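Sugar ABC transporter (Agrobacterium radiobacter, PDB 4RXT) binds a pentose sugar, here arabinopyranose, and probably serves as the extracytoplasmic solute-binding component of a carbohydrate ABC transporter. Local coordinates at residues A[145-148]-A[149-152]; A[155-158]-A[159-163]. All coordinates share one frame; numbering follows the deposited sequence.

Interaction 1 of 2, residues A[145-148]-A[149-152]. With ARA (alpha-L-arabinopyranose), chain B.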
ATOM      1  N   GLY A 145      -3.513   8.692  -1.579  1.00 14.19           N
ATOM      2  CA  GLY A 145      -4.165   8.269  -2.817  1.00 13.07           C
ATOM      3  C   GLY A 145      -4.525   6.779  -2.806  1.00 14.95           C
ATOM      4  O   GLY A 145      -5.644   6.379  -3.078  1.00 14.65           O
ATOM      5  N   SER A 146      -3.529   5.947  -2.491  1.00 14.44           N
ATOM      6  CA  SER A 146      -3.725   4.486  -2.514  1.00 14.84           C
ATOM      7  C   SER A 146      -4.849   4.088  -1.537  1.00 13.28           C
ATOM      8  O   SER A 146      -5.765   3.323  -1.879  1.00 12.87           O
ATOM      9  CB  SER A 146      -2.424   3.745  -2.185  1.00 14.95           C
ATOM     10  OG  SER A 146      -1.952   4.210  -0.951  1.00 15.16           O
ATOM     11  N   LEU A 147      -4.762   4.599  -0.316  1.00 12.40           N
ATOM     12  CA  LEU A 147      -5.691   4.161   0.746  1.00 11.68           C
ATOM     13  C   LEU A 147      -7.135   4.654   0.531  1.00 11.49           C
ATOM     14  O   LEU A 147      -8.105   3.940   0.842  1.00 12.24           O
ATOM     15  CB  LEU A 147      -5.196   4.590   2.120  1.00 11.24           C
ATOM     16  CG  LEU A 147      -3.742   4.173   2.439  1.00 12.33           C
ATOM     17  CD1 LEU A 147      -3.391   4.586   3.876  1.00 13.84           C
ATOM     18  CD2 LEU A 147      -3.439   2.691   2.194  1.00 12.82           C
ATOM     19  N   GLU A 148      -7.263   5.901   0.054  1.00 12.55           N
ATOM     20  CA  GLU A 148      -8.614   6.424  -0.234  1.00 12.61           C
ATOM     21  C   GLU A 148      -9.297   5.621  -1.357  1.00 10.93           C
ATOM     22  O   GLU A 148     -10.513   5.343  -1.323  1.00 14.87           O
ATOM     23  CB  GLU A 148      -8.569   7.905  -0.537  1.00 14.50           C
ATOM     24  CG  GLU A 148      -8.146   8.738   0.663  1.00 16.44           C
ATOM     25  CD  GLU A 148      -9.022   8.583   1.917  1.00 27.04           C
ATOM     26  OE1 GLU A 148     -10.247   8.300   1.819  1.00 25.65           O
ATOM     27  OE2 GLU A 148      -8.491   8.806   3.028  1.00 27.15           O
ATOM     28  N   GLN A 149      -8.509   5.214  -2.345  1.00 13.74           N
ATOM     29  CA  GLN A 149      -9.061   4.361  -3.408  1.00 12.49           C
ATOM     30  C   GLN A 149      -9.473   2.972  -2.904  1.00 11.93           C
ATOM     31  O   GLN A 149     -10.488   2.431  -3.311  1.00 12.44           O
ATOM     32  CB  GLN A 149      -8.114   4.257  -4.590  1.00 13.70           C
ATOM     33  CG  GLN A 149      -8.027   5.570  -5.324  1.00 15.93           C
ATOM     34  CD  GLN A 149      -7.123   5.503  -6.517  1.00 21.42           C
ATOM     35  OE1 GLN A 149      -6.104   4.856  -6.470  1.00 26.07           O
ATOM     36  NE2 GLN A 149      -7.488   6.176  -7.598  1.00 37.52           N
ATOM     37  N   ARG A 150      -8.656   2.374  -2.034  1.00 12.43           N
ATOM     38  CA  ARG A 150      -9.017   1.063  -1.434  1.00 13.72           C
ATOM     39  C   ARG A 150     -10.309   1.203  -0.645  1.00 11.26           C
ATOM     40  O   ARG A 150     -11.215   0.359  -0.721  1.00 12.13           O
ATOM     41  CB  ARG A 150      -7.899   0.534  -0.551  1.00 13.38           C
ATOM     42  CG  ARG A 150      -6.669   0.235  -1.342  1.00 12.33           C
ATOM     43  CD  ARG A 150      -5.496  -0.099  -0.455  1.00 13.13           C
ATOM     44  NE  ARG A 150      -4.281  -0.056  -1.257  1.00 12.52           N
ATOM     45  CZ  ARG A 150      -3.045  -0.111  -0.813  1.00 14.38           C
ATOM     46  NH1 ARG A 150      -2.790  -0.333   0.481  1.00 12.83           N
ATOM     47  NH2 ARG A 150      -2.082   0.003  -1.697  1.00 14.50           N
ATOM     48  N   ARG A 151     -10.418   2.286   0.103  1.00 11.43           N
ATOM     49  CA  ARG A 151     -11.620   2.534   0.882  1.00 12.16           C
ATOM     50  C   ARG A 151     -12.858   2.631  -0.027  1.00 13.51           C
ATOM     51  O   ARG A 151     -13.870   1.996   0.218  1.00 13.78           O
ATOM     52  CB  ARG A 151     -11.448   3.796   1.722  1.00 12.22           C
ATOM     53  CG  ARG A 151     -12.714   4.317   2.388  1.00 13.53           C
ATOM     54  CD  ARG A 151     -12.424   5.500   3.295  1.00 17.78           C
ATOM     55  NE  ARG A 151     -13.636   6.007   3.927  1.00 17.59           N
ATOM     56  CZ  ARG A 151     -14.564   6.721   3.302  1.00 18.14           C
ATOM     57  NH1 ARG A 151     -14.413   7.055   2.033  1.00 27.48           N
ATOM     58  NH2 ARG A 151     -15.634   7.092   3.961  1.00 33.34           N
ATOM     59  N   THR A 152     -12.733   3.402  -1.087  1.00 12.77           N
ATOM     60  CA  THR A 152     -13.834   3.568  -2.058  1.00 13.99           C
ATOM     61  C   THR A 152     -14.203   2.221  -2.690  1.00 13.62           C
ATOM     62  O   THR A 152     -15.369   1.839  -2.777  1.00 14.63           O
ATOM     63  CB  THR A 152     -13.429   4.606  -3.118  1.00 14.57           C
ATOM     64  OG1 THR A 152     -13.310   5.888  -2.485  1.00 19.56           O
ATOM     65  CG2 THR A 152     -14.499   4.724  -4.194  1.00 19.19           C
TER
HETATM   66  C1  ARA B 401       1.083  -0.121   1.309  1.00 14.51           C
HETATM   67  C2  ARA B 401       0.477   0.994   0.434  1.00 21.84           C
HETATM   68  C3  ARA B 401       1.222   2.294   0.689  1.00 26.15           C
HETATM   69  C4  ARA B 401       1.292   2.622   2.190  1.00 25.71           C
HETATM   70  C5  ARA B 401       0.938   1.458   3.017  1.00 17.84           C
HETATM   71  O1  ARA B 401      -0.109  -0.898   1.277  1.00 15.13           O
HETATM   72  O2  ARA B 401       0.595   0.668  -0.963  1.00 15.75           O
HETATM   73  O3  ARA B 401       0.612   3.323  -0.108  1.00 21.89           O
HETATM   74  O4  ARA B 401       0.279   3.539   2.610  1.00 34.06           O
HETATM   75  O5  ARA B 401       1.535   0.214   2.615  1.00 22.23           O
HETATM   76  O   HOH W   1     -12.147   7.271   0.083  1.00 25.10           O

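Interaction 2 of 2, residues A[155-158]-A[159-163]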
ATOM      1  N   LEU A 155     -15.977   0.033  -0.027  1.00 12.25           N
ATOM      2  CA  LEU A 155     -17.297   0.520   0.356  1.00 13.29           C
ATOM      3  C   LEU A 155     -18.321   0.320  -0.788  1.00 11.83           C
ATOM      4  O   LEU A 155     -19.439  -0.118  -0.540  1.00 14.93           O
ATOM      5  CB  LEU A 155     -17.253   1.990   0.818  1.00 15.85           C
ATOM      6  CG  LEU A 155     -16.519   2.261   2.143  1.00 17.33           C
ATOM      7  CD1 LEU A 155     -16.445   3.746   2.427  1.00 22.00           C
ATOM      8  CD2 LEU A 155     -17.151   1.487   3.302  1.00 20.98           C
ATOM      9  N   ASP A 156     -17.923   0.636  -2.018  1.00 12.92           N
ATOM     10  CA  ASP A 156     -18.769   0.495  -3.170  1.00 14.43           C
ATOM     11  C   ASP A 156     -19.188  -0.960  -3.397  1.00 13.96           C
ATOM     12  O   ASP A 156     -20.349  -1.280  -3.647  1.00 17.64           O
ATOM     13  CB  ASP A 156     -18.050   1.022  -4.416  1.00 18.06           C
ATOM     14  CG  ASP A 156     -17.893   2.563  -4.425  1.00 24.64           C
ATOM     15  OD1 ASP A 156     -18.473   3.273  -3.565  1.00 26.23           O
ATOM     16  OD2 ASP A 156     -17.153   3.044  -5.319  1.00 30.72           O
ATOM     17  N   GLN A 157     -18.233  -1.869  -3.280  1.00 13.37           N
ATOM     18  CA  GLN A 157     -18.517  -3.293  -3.524  1.00 14.24           C
ATOM     19  C   GLN A 157     -19.453  -3.802  -2.419  1.00 13.59           C
ATOM     20  O   GLN A 157     -20.412  -4.538  -2.644  1.00 13.58           O
ATOM     21  CB  GLN A 157     -17.180  -4.072  -3.545  1.00 14.92           C
ATOM     22  CG  GLN A 157     -17.331  -5.519  -3.991  1.00 18.40           C
ATOM     23  CD  GLN A 157     -17.542  -5.698  -5.482  1.00 18.51           C
ATOM     24  OE1 GLN A 157     -17.948  -4.784  -6.189  1.00 21.25           O
ATOM     25  NE2 GLN A 157     -17.273  -6.886  -5.971  1.00 22.62           N
ATOM     26  N   VAL A 158     -19.165  -3.406  -1.183  1.00 11.96           N
ATOM     27  CA  VAL A 158     -20.044  -3.806  -0.090  1.00 11.95           C
ATOM     28  C   VAL A 158     -21.475  -3.360  -0.325  1.00 14.36           C
ATOM     29  O   VAL A 158     -22.466  -4.107  -0.107  1.00 16.93           O
ATOM     30  CB  VAL A 158     -19.516  -3.355   1.279  1.00 15.35           C
ATOM     31  CG1 VAL A 158     -20.560  -3.578   2.375  1.00 16.04           C
ATOM     32  CG2 VAL A 158     -18.290  -4.195   1.626  1.00 15.89           C
ATOM     33  N   LYS A 159     -21.587  -2.119  -0.741  1.00 17.77           N
ATOM     34  CA  LYS A 159     -22.915  -1.528  -0.922  1.00 17.48           C
ATOM     35  C   LYS A 159     -23.750  -2.219  -1.995  1.00 14.68           C
ATOM     36  O   LYS A 159     -24.962  -2.446  -1.800  1.00 18.40           O
ATOM     37  CB  LYS A 159     -22.806  -0.070  -1.254  1.00 17.31           C
ATOM     38  CG  LYS A 159     -24.203   0.561  -1.395  1.00 23.26           C
ATOM     39  CD  LYS A 159     -24.235   2.052  -1.423  1.00 35.44           C
ATOM     40  CE  LYS A 159     -25.669   2.502  -1.656  1.00 47.44           C
ATOM     41  NZ  LYS A 159     -26.529   2.611  -0.459  1.00 33.30           N
ATOM     42  N   THR A 160     -23.137  -2.585  -3.108  1.00 16.42           N
ATOM     43  CA  THR A 160     -23.931  -3.139  -4.223  1.00 18.03           C
ATOM     44  C   THR A 160     -24.023  -4.679  -4.173  1.00 21.19           C
ATOM     45  O   THR A 160     -25.069  -5.286  -4.429  1.00 21.15           O
ATOM     46  CB  THR A 160     -23.442  -2.654  -5.587  1.00 19.74           C
ATOM     47  OG1 THR A 160     -22.136  -3.103  -5.805  1.00 20.98           O
ATOM     48  CG2 THR A 160     -23.404  -1.161  -5.624  1.00 27.35           C
ATOM     49  N   LYS A 161     -22.923  -5.304  -3.814  1.00 14.43           N
ATOM     50  CA  LYS A 161     -22.851  -6.743  -3.929  1.00 16.44           C
ATOM     51  C   LYS A 161     -23.200  -7.456  -2.630  1.00 14.55           C
ATOM     52  O   LYS A 161     -23.666  -8.607  -2.662  1.00 16.88           O
ATOM     53  CB  LYS A 161     -21.483  -7.140  -4.479  1.00 15.98           C
ATOM     54  CG  LYS A 161     -21.325  -8.627  -4.631  1.00 25.15           C
ATOM     55  CD  LYS A 161     -20.138  -8.958  -5.489  1.00 33.23           C
ATOM     56  CE  LYS A 161     -20.146 -10.426  -5.847  1.00 73.69           C
ATOM     57  NZ  LYS A 161     -21.279 -10.670  -6.778  1.00 78.97           N
ATOM     58  N   TYR A 162     -22.989  -6.791  -1.491  1.00 14.10           N
ATOM     59  CA  TYR A 162     -23.129  -7.462  -0.169  1.00 14.05           C
ATOM     60  C   TYR A 162     -24.076  -6.695   0.732  1.00 13.87           C
ATOM     61  O   TYR A 162     -23.695  -6.202   1.777  1.00 14.27           O
ATOM     62  CB  TYR A 162     -21.766  -7.687   0.483  1.00 12.28           C
ATOM     63  CG  TYR A 162     -20.814  -8.449  -0.412  1.00 13.32           C
ATOM     64  CD1 TYR A 162     -21.095  -9.732  -0.777  1.00 14.02           C
ATOM     65  CD2 TYR A 162     -19.673  -7.847  -0.949  1.00 13.97           C
ATOM     66  CE1 TYR A 162     -20.240 -10.441  -1.614  1.00 13.17           C
ATOM     67  CE2 TYR A 162     -18.821  -8.538  -1.801  1.00 17.19           C
ATOM     68  CZ  TYR A 162     -19.111  -9.847  -2.137  1.00 15.08           C
ATOM     69  OH  TYR A 162     -18.323 -10.581  -3.026  1.00 17.96           O
ATOM     70  N   PRO A 163     -25.354  -6.592   0.316  1.00 15.71           N
ATOM     71  CA  PRO A 163     -26.249  -5.771   1.128  1.00 16.03           C
ATOM     72  C   PRO A 163     -26.498  -6.243   2.570  1.00 18.07           C
ATOM     73  O   PRO A 163     -27.003  -5.479   3.387  1.00 20.63           O
ATOM     74  CB  PRO A 163     -27.554  -5.756   0.290  1.00 20.97           C
ATOM     75  CG  PRO A 163     -27.497  -7.062  -0.457  1.00 21.64           C
ATOM     76  CD  PRO A 163     -26.051  -7.204  -0.832  1.00 17.91           C
TER
HETATM   77  O   HOH W   2     -20.439  -1.287  -6.929  1.00 25.29           O

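Interaction 1 of 2, residues A[145-148]-A[149-152]
With CG anti to its carbonyl carbon (chi1 -65°) and the chain extended from CG to NE, Arg150 runs back along the first turn of the helix over the carbonyl of Ser146, CG lying 3.3 Å from Ser146 O. Ser146 turns OG between its own N and carbonyl carbon (chi1 55°), which points the hydroxyl at the bound arabinopyranose. The guanidinium meets this sugar with two N-H groups: Arg150 NH1 bonds O1 of the sugar at 2.9 Å, nearly straight at 165°, and Arg150 NH2 bonds O2. Ser146 OG lies 2.8 Å from sugar O3 in a hydrogen bond, while CB of Ser146 sits over one guanidinium face. Obliquely, and from the same side of the guanidinium plane as Ser146 CB, Leu147 brings CD2 to 3.5 Å from Arg150 NH1. Arg150 NE is held by Asn109 and NH1 also by Ser200 O, so second-shell bonds fix the rotation of the guanidinium; Phe226 adds a cation-pi contact.

Elsewhere on the same turns, Glu148 and Arg151 lie side by side without a salt bridge: Glu148 OE1 is 4.4 Å from Arg151 NH1, well out of the guanidinium plane. A water joins them, donating to Glu148 O and OE1 and accepting from NH1; Asp170 pairs with NH2, and Tyr172 holds Glu148 OE2. Glu148 O also takes Thr152 N and Thr152 OG1, the latter at 3.1 Å, from opposite faces of its plane. Ser146, Leu147 and Arg150 form one wall of the sugar pocket, in the cleft between two lobes that periplasmic sugar-binding proteins share.

Interaction 2 of 2, residues A[155-158]-A[159-163]
Asp156 O accepts Thr160 N at 3.1 Å and a weak bond from a water that is joined to Thr160 OG1 at 2.7 Å. The next carbonyl, Gln157 O, takes Lys161 N in a 2.9 Å bond. CB of Lys161 rests against this oxygen, and CD2 of the Tyr162 ring approaches it obliquely at 3.8 Å, so carbon atoms of both residues lie beside the bonded Gln157 O. Beyond the backbone, the Gln157 and Lys161 side chains lie alongside each other and point the same way. CG of Gln157 is anti to the backbone N (chi1 -172°), and a bend at chi2 brings NE2 to 3.6 Å from Lys161 CD, an amide against an aliphatic stem. The NE2 group has its polar partner in Asp118 of helix 109-128, whose OD1 also bonds Tyr162 OH.

Gln157 and Tyr162 thus converge on one carboxylate oxygen of the neighbouring helix, at the C-terminal end of the helix in the beta-alpha-beta unit formed by strand 133-139, helix 145-161 and strand 165-172. Their flat groups stand steeply to each other, amide and ring 74° apart, and contact is made by Gln157 CG at 4.0 Å from Tyr162 CE2. Val158 CA lies at the ring edge, while CG of Lys161 lies over the rim of one ring face. Tyr162 is the first residue to leave helical geometry; its N still bonds Val158 O at 3.1 Å, but from above the carbonyl plane and with a bent N-H...O angle of 138°. Val158 itself packs against Leu165 and Val167 of strand 165-172 and Ala117 of helix 109-128.

How the interactions relate
Strand 133-139 leads into helix 145-161, and interaction 1 closes within the helix's first two turns, beside the sugar. A short run of the same helix leads on to interaction 2, which spans the last turns and the exit toward strand 165-172. Both are local, made between neighbouring turns of one continuous stretch, so neither closes a long loop; they follow in series, without nesting or crossing. The centres of interaction 1 and interaction 2 are about 15 Å apart. Interaction 1 gives Ser146, Leu147 and Arg150 to the sugar pocket and also touches helix 109-128 and strand 133-139; interaction 2 lies against helix 109-128 and strand 165-172, the latter strand completing the beta-alpha-beta unit.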